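Local coordinates for protein antibiotic biosynthesis monooxygenase (Rhodospirillum rubrum, PDB 4HL9) that probably acts as a monooxygenase, as a small alpha-beta member of the antibiotic biosynthesis monooxygenase (ABM) family, at residues M23-A28 and V73-W78; A28-K33 and P98-H103. All coordinates share one frame; numbering follows the deposited sequence.

Contact 1: M23-A28 and V73-W78; sequences MLKVIA and VFIEEW
Strands 24-32 and 71-78 are antiparallel neighbours in the middle of the four-stranded sheet, and Leu-24 to Ala-28 pair here with Trp-78 to Phe-74. This is the ferredoxin-like alpha-beta fold of the ABM family. The short strand axes run 162° apart and approach to 4.7 Å. Three hydrogen-bonded pairs, Leu-24 with Trp-78, Val-26 with Glu-76 and Ala-28 with Phe-74, give six backbone bonds. Between them lie the non-hydrogen-bonded pairs Lys-25 with Glu-77 and Ile-27 with Ile-75. Strand 104-115 flanks one side of the ladder and strand 59-65 the other.

Lys-25, Ile-27, Ile-75 and Glu-77 share one sheet face, where the second subunit packs. Ile-27 places CG2 3.7 Å from CG1 of Val-73. The Lys-25 chain bends at chi2 (73°), which carries CE to 3.7 Å from CG2 of Ile-75. Lys-25 NZ forms a salt bridge with OE1 of Glu-77, a long one at 3.7 Å. The other carboxylate oxygen of Glu-77 turns to the side chain of selenomethionine Met-23.

Leu-24, Val-26, Ala-28, Phe-74, Glu-76 and Trp-78 occupy the helix-covered face. Leu-84 touches Leu-24, Glu-76 and Trp-78 there. Val-26 CG2 meets the edge of the indole at CD1 of Trp-78, 3.9 Å away, and Val-26 CG1 lies against the Glu-76 carboxylate. That buried carboxylate is gripped within its own strand: Trp-78 NE1 donates to the anti lone pair of Glu-76 OE1 at 2.8 Å, almost in the indole plane.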
loop_
_atom_site.group_PDB
_atom_site.type_symbol
_atom_site.label_atom_id
_atom_site.label_comp_id
_atom_site.label_asym_id
_atom_site.label_seq_id
_atom_site.Cartn_x
_atom_site.Cartn_y
_atom_site.Cartn_z
HETATM N N MSE A 23 -15.347 -3.962 2.439
HETATM C CA MSE A 23 -14.097 -4.433 3.123
HETATM C C MSE A 23 -13.155 -3.306 3.568
HETATM O O MSE A 23 -13.264 -2.165 3.134
HETATM C CB MSE A 23 -13.350 -5.468 2.267
HETATM C CG MSE A 23 -12.923 -4.994 0.890
HETATM SE SE MSE A 23 -11.296 -3.866 0.831
HETATM C CE MSE A 23 -11.297 -3.576 -1.120
ATOM N N LEU A 24 -12.223 -3.649 4.449
ATOM C CA LEU A 24 -11.275 -2.688 4.957
ATOM C C LEU A 24 -9.922 -3.074 4.372
ATOM O O LEU A 24 -9.509 -4.223 4.509
ATOM C CB LEU A 24 -11.221 -2.802 6.473
ATOM C CG LEU A 24 -10.277 -1.900 7.249
ATOM C CD1 LEU A 24 -10.640 -0.453 7.026
ATOM C CD2 LEU A 24 -10.302 -2.278 8.732
ATOM N N LYS A 25 -9.258 -2.114 3.740
ATOM C CA LYS A 25 -7.905 -2.333 3.193
ATOM C C LYS A 25 -6.925 -1.627 4.112
ATOM O O LYS A 25 -7.199 -0.527 4.548
ATOM C CB LYS A 25 -7.820 -1.746 1.780
ATOM C CG LYS A 25 -6.683 -2.320 0.890
ATOM C CD LYS A 25 -7.007 -3.768 0.436
ATOM C CE LYS A 25 -5.907 -4.253 -0.505
ATOM N NZ LYS A 25 -6.306 -5.498 -1.189
ATOM N N VAL A 26 -5.785 -2.256 4.406
ATOM C CA VAL A 26 -4.783 -1.647 5.277
ATOM C C VAL A 26 -3.418 -1.717 4.600
ATOM O O VAL A 26 -3.096 -2.719 4.020
ATOM C CB VAL A 26 -4.683 -2.392 6.629
ATOM C CG1 VAL A 26 -3.586 -1.807 7.517
ATOM C CG2 VAL A 26 -6.037 -2.391 7.351
ATOM N N ILE A 27 -2.671 -0.620 4.649
ATOM C CA ILE A 27 -1.229 -0.666 4.398
ATOM C C ILE A 27 -0.510 -0.245 5.682
ATOM O O ILE A 27 -0.861 0.764 6.287
ATOM C CB ILE A 27 -0.834 0.249 3.233
ATOM C CG1 ILE A 27 -1.469 -0.271 1.943
ATOM C CG2 ILE A 27 0.738 0.321 3.086
ATOM C CD1 ILE A 27 -1.422 0.763 0.807
ATOM N N ALA A 28 0.482 -1.039 6.066
ATOM C CA ALA A 28 1.341 -0.812 7.223
ATOM C C ALA A 28 2.771 -0.888 6.732
ATOM O O ALA A 28 3.105 -1.766 5.906
ATOM C CB ALA A 28 1.108 -1.882 8.248
ATOM N N VAL A 73 6.507 -3.581 3.854
ATOM C CA VAL A 73 5.157 -3.069 3.634
ATOM C C VAL A 73 4.157 -4.224 3.631
ATOM O O VAL A 73 4.306 -5.192 2.868
ATOM C CB VAL A 73 5.046 -2.242 2.336
ATOM C CG1 VAL A 73 3.588 -1.771 2.094
ATOM C CG2 VAL A 73 5.995 -1.028 2.382
ATOM N N PHE A 74 3.162 -4.116 4.503
ATOM C CA PHE A 74 2.064 -5.059 4.563
ATOM C C PHE A 74 0.908 -4.500 3.745
ATOM O O PHE A 74 0.621 -3.315 3.809
ATOM C CB PHE A 74 1.579 -5.218 6.021
ATOM C CG PHE A 74 2.544 -5.948 6.917
ATOM C CD1 PHE A 74 2.521 -7.337 7.001
ATOM C CD2 PHE A 74 3.443 -5.239 7.713
ATOM C CE1 PHE A 74 3.402 -8.019 7.842
ATOM C CE2 PHE A 74 4.301 -5.906 8.575
ATOM C CZ PHE A 74 4.292 -7.289 8.633
ATOM N N ILE A 75 0.270 -5.351 2.940
ATOM C CA ILE A 75 -0.978 -4.983 2.297
ATOM C C ILE A 75 -1.992 -6.002 2.770
ATOM O O ILE A 75 -1.810 -7.197 2.559
ATOM C CB ILE A 75 -0.881 -5.023 0.742
ATOM C CG1 ILE A 75 0.053 -3.923 0.224
ATOM C CG2 ILE A 75 -2.278 -4.811 0.126
ATOM C CD1 ILE A 75 0.350 -4.037 -1.294
ATOM N N GLU A 76 -3.063 -5.524 3.406
ATOM C CA GLU A 76 -3.980 -6.414 4.105
ATOM C C GLU A 76 -5.405 -6.087 3.672
ATOM O O GLU A 76 -5.714 -4.962 3.290
ATOM C CB GLU A 76 -3.845 -6.272 5.645
ATOM C CG GLU A 76 -2.459 -5.794 6.174
ATOM C CD GLU A 76 -2.410 -5.498 7.709
ATOM O OE1 GLU A 76 -3.444 -5.603 8.415
ATOM O OE2 GLU A 76 -1.298 -5.186 8.224
ATOM N N GLU A 77 -6.258 -7.098 3.722
ATOM C CA GLU A 77 -7.672 -6.890 3.496
ATOM C C GLU A 77 -8.410 -7.638 4.602
ATOM O O GLU A 77 -8.130 -8.818 4.875
ATOM C CB GLU A 77 -8.054 -7.377 2.090
ATOM C CG GLU A 77 -9.454 -7.042 1.645
ATOM C CD GLU A 77 -9.668 -7.280 0.155
ATOM O OE1 GLU A 77 -8.885 -8.034 -0.471
ATOM O OE2 GLU A 77 -10.638 -6.724 -0.392
ATOM N N TRP A 78 -9.313 -6.918 5.259
ATOM C CA TRP A 78 -10.129 -7.455 6.345
ATOM C C TRP A 78 -11.622 -7.216 6.024
ATOM O O TRP A 78 -11.940 -6.269 5.314
ATOM C CB TRP A 78 -9.746 -6.770 7.659
ATOM C CG TRP A 78 -8.290 -6.969 7.999
ATOM C CD1 TRP A 78 -7.269 -6.100 7.759
ATOM C CD2 TRP A 78 -7.710 -8.116 8.615
ATOM N NE1 TRP A 78 -6.075 -6.632 8.197
ATOM C CE2 TRP A 78 -6.315 -7.875 8.719
ATOM C CE3 TRP A 78 -8.226 -9.332 9.082
ATOM C CZ2 TRP A 78 -5.434 -8.799 9.282
ATOM C CZ3 TRP A 78 -7.352 -10.259 9.656
ATOM C CH2 TRP A 78 -5.959 -9.986 9.734
#

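Contact 2: A28-K33 and P98-H103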
loop_
_atom_site.group_PDB
_atom_site.type_symbol
_atom_site.label_atom_id
_atom_site.label_comp_id
_atom_site.label_asym_id
_atom_site.label_seq_id
_atom_site.Cartn_x
_atom_site.Cartn_y
_atom_site.Cartn_z
ATOM N N ALA A 28 0.482 -1.039 6.066
ATOM C CA ALA A 28 1.341 -0.812 7.223
ATOM C C ALA A 28 2.771 -0.888 6.732
ATOM O O ALA A 28 3.105 -1.766 5.906
ATOM C CB ALA A 28 1.108 -1.882 8.248
ATOM N N GLN A 29 3.595 0.035 7.223
ATOM C CA GLN A 29 4.989 0.159 6.842
ATOM C C GLN A 29 5.864 0.170 8.077
ATOM O O GLN A 29 5.603 0.930 9.040
ATOM C CB GLN A 29 5.217 1.459 6.083
ATOM C CG GLN A 29 4.336 1.625 4.849
ATOM C CD GLN A 29 4.683 2.866 4.082
ATOM O OE1 GLN A 29 5.843 3.067 3.718
ATOM N NE2 GLN A 29 3.678 3.713 3.819
ATOM N N ASP A 30 6.888 -0.665 8.039
ATOM C CA ASP A 30 7.910 -0.713 9.083
ATOM C C ASP A 30 9.239 -0.258 8.469
ATOM O O ASP A 30 9.501 -0.541 7.287
ATOM C CB ASP A 30 8.104 -2.130 9.571
ATOM C CG ASP A 30 6.894 -2.700 10.322
ATOM O OD1 ASP A 30 5.965 -1.960 10.719
ATOM O OD2 ASP A 30 6.922 -3.918 10.541
ATOM N N PHE A 31 10.051 0.426 9.273
ATOM C CA PHE A 31 11.400 0.855 8.853
ATOM C C PHE A 31 12.374 0.253 9.830
ATOM O O PHE A 31 12.472 0.708 10.964
ATOM C CB PHE A 31 11.496 2.378 8.832
ATOM C CG PHE A 31 10.447 3.042 7.952
ATOM C CD1 PHE A 31 10.754 3.416 6.647
ATOM C CD2 PHE A 31 9.166 3.283 8.432
ATOM C CE1 PHE A 31 9.799 4.032 5.828
ATOM C CE2 PHE A 31 8.191 3.894 7.619
ATOM C CZ PHE A 31 8.508 4.265 6.322
ATOM N N ILE A 32 13.037 -0.809 9.405
ATOM C CA ILE A 32 13.873 -1.613 10.296
ATOM C C ILE A 32 15.342 -1.183 10.139
ATOM O O ILE A 32 15.788 -0.944 9.004
ATOM C CB ILE A 32 13.729 -3.125 9.978
ATOM C CG1 ILE A 32 12.256 -3.576 10.149
ATOM C CG2 ILE A 32 14.647 -3.972 10.883
ATOM C CD1 ILE A 32 11.655 -3.105 11.483
ATOM N N LYS A 33 16.078 -1.109 11.254
ATOM C CA LYS A 33 17.526 -0.806 11.197
ATOM C C LYS A 33 18.222 -1.849 10.336
ATOM O O LYS A 33 17.996 -3.042 10.518
ATOM C CB LYS A 33 18.137 -0.772 12.597
ATOM C CG LYS A 33 17.603 0.337 13.475
ATOM C CD LYS A 33 18.278 0.299 14.843
ATOM C CE LYS A 33 17.729 1.387 15.722
ATOM N NZ LYS A 33 18.371 1.338 17.054
ATOM N N PRO A 98 6.016 -6.648 18.623
ATOM C CA PRO A 98 6.993 -5.933 19.457
ATOM C C PRO A 98 8.424 -6.453 19.254
ATOM O O PRO A 98 9.362 -5.651 19.283
ATOM C CB PRO A 98 6.497 -6.182 20.889
ATOM C CG PRO A 98 5.000 -6.464 20.716
ATOM C CD PRO A 98 4.932 -7.246 19.435
ATOM N N LEU A 99 8.596 -7.751 19.003
ATOM C CA LEU A 99 9.933 -8.284 18.730
ATOM C C LEU A 99 10.555 -7.704 17.448
ATOM O O LEU A 99 11.765 -7.495 17.379
ATOM C CB LEU A 99 9.926 -9.804 18.659
ATOM C CG LEU A 99 9.576 -10.580 19.941
ATOM C CD1 LEU A 99 9.491 -12.048 19.584
ATOM C CD2 LEU A 99 10.628 -10.284 21.030
ATOM N N ILE A 100 9.709 -7.457 16.452
ATOM C CA ILE A 100 10.080 -6.746 15.239
ATOM C C ILE A 100 10.359 -5.287 15.504
ATOM O O ILE A 100 11.422 -4.768 15.122
ATOM C CB ILE A 100 9.001 -6.913 14.139
ATOM C CG1 ILE A 100 9.017 -8.355 13.656
ATOM C CG2 ILE A 100 9.284 -5.949 12.972
ATOM C CD1 ILE A 100 7.669 -8.856 12.996
ATOM N N ASN A 101 9.441 -4.623 16.199
ATOM C CA ASN A 101 9.554 -3.203 16.450
ATOM C C ASN A 101 10.716 -2.809 17.367
ATOM O O ASN A 101 11.134 -1.673 17.338
ATOM C CB ASN A 101 8.251 -2.626 16.984
ATOM C CG ASN A 101 7.157 -2.616 15.945
ATOM O OD1 ASN A 101 7.388 -2.874 14.745
ATOM N ND2 ASN A 101 5.942 -2.320 16.398
ATOM N N ALA A 102 11.224 -3.751 18.153
ATOM C CA ALA A 102 12.441 -3.528 18.943
ATOM C C ALA A 102 13.589 -2.993 18.074
ATOM O O ALA A 102 14.449 -2.251 18.544
ATOM C CB ALA A 102 12.866 -4.823 19.615
ATOM N N HIS A 103 13.566 -3.363 16.800
ATOM C CA HIS A 103 14.602 -2.967 15.852
ATOM C C HIS A 103 14.242 -1.838 14.858
ATOM O O HIS A 103 14.974 -1.622 13.886
ATOM C CB HIS A 103 15.062 -4.202 15.110
ATOM C CG HIS A 103 15.642 -5.256 16.007
ATOM N ND1 HIS A 103 16.801 -5.059 16.726
ATOM C CD2 HIS A 103 15.231 -6.515 16.299
ATOM C CE1 HIS A 103 17.083 -6.151 17.418
ATOM N NE2 HIS A 103 16.145 -7.049 17.181
HETATM O O HOH W 1 17.209 -1.190 18.200
#
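Lys-33 and His-103 make the one direct hydrogen bond between these segments. Lys-33 N donates to His-103 O at 2.9 Å, with an N-H...O angle of 174°. His-103 O also lies against the lysine side chain, 3.3 Å from Lys-33 CG. Beyond CG the lysine is fully extended, and a water carries the polar contact further: it accepts from Lys-33 NZ and donates to Ala-102 O, both at 3.0 Å.

The apolar contact is made by Ile-32. Its chi2 of -49° folds CD1 back from the extended position, and CD1 meets Ile-100 CG2 at 4.0 Å. Ile-32 CG2 also packs against the backbone carbonyl, 3.8 Å from His-103 O.

Asp-30 adds a carboxylate to this patch. Its side chain crosses that of Ile-100 at about a right angle, with OD2 4.0 Å from Ile-100 CG2. Asp-30 OD2 is hydrogen-bonded to the hydroxyl of Tyr-44.

The contact joins strand 24-32 and the residue after it to helix 91-101 and the turn that leads into strand 104-115. Helix 37-52 completes the packing: Tyr-44 touches both Ile-32 and Ile-100, Leu-43 also meets Ile-100, and Ile-39 meets His-103.

Strand 24-32 runs through both contacts, and Ala-28 belongs to each. Their centres lie about 17 Å apart, on opposite sides of the chain's centre. Contact 1 builds the sheet from within, strand to strand. Contact 2 ties the far end of the same strand to a helix that packs over one face of the sheet. They touch where Phe-74 CE2 of contact 1 packs on Asp-30 OD2 of contact 2 at 3.8 Å. On the other sheet face, Val-73 CG2 lies 4.0 Å from Gln-29 CG. Their segments alternate along the chain, so 73-78 falls between the two halves of contact 2.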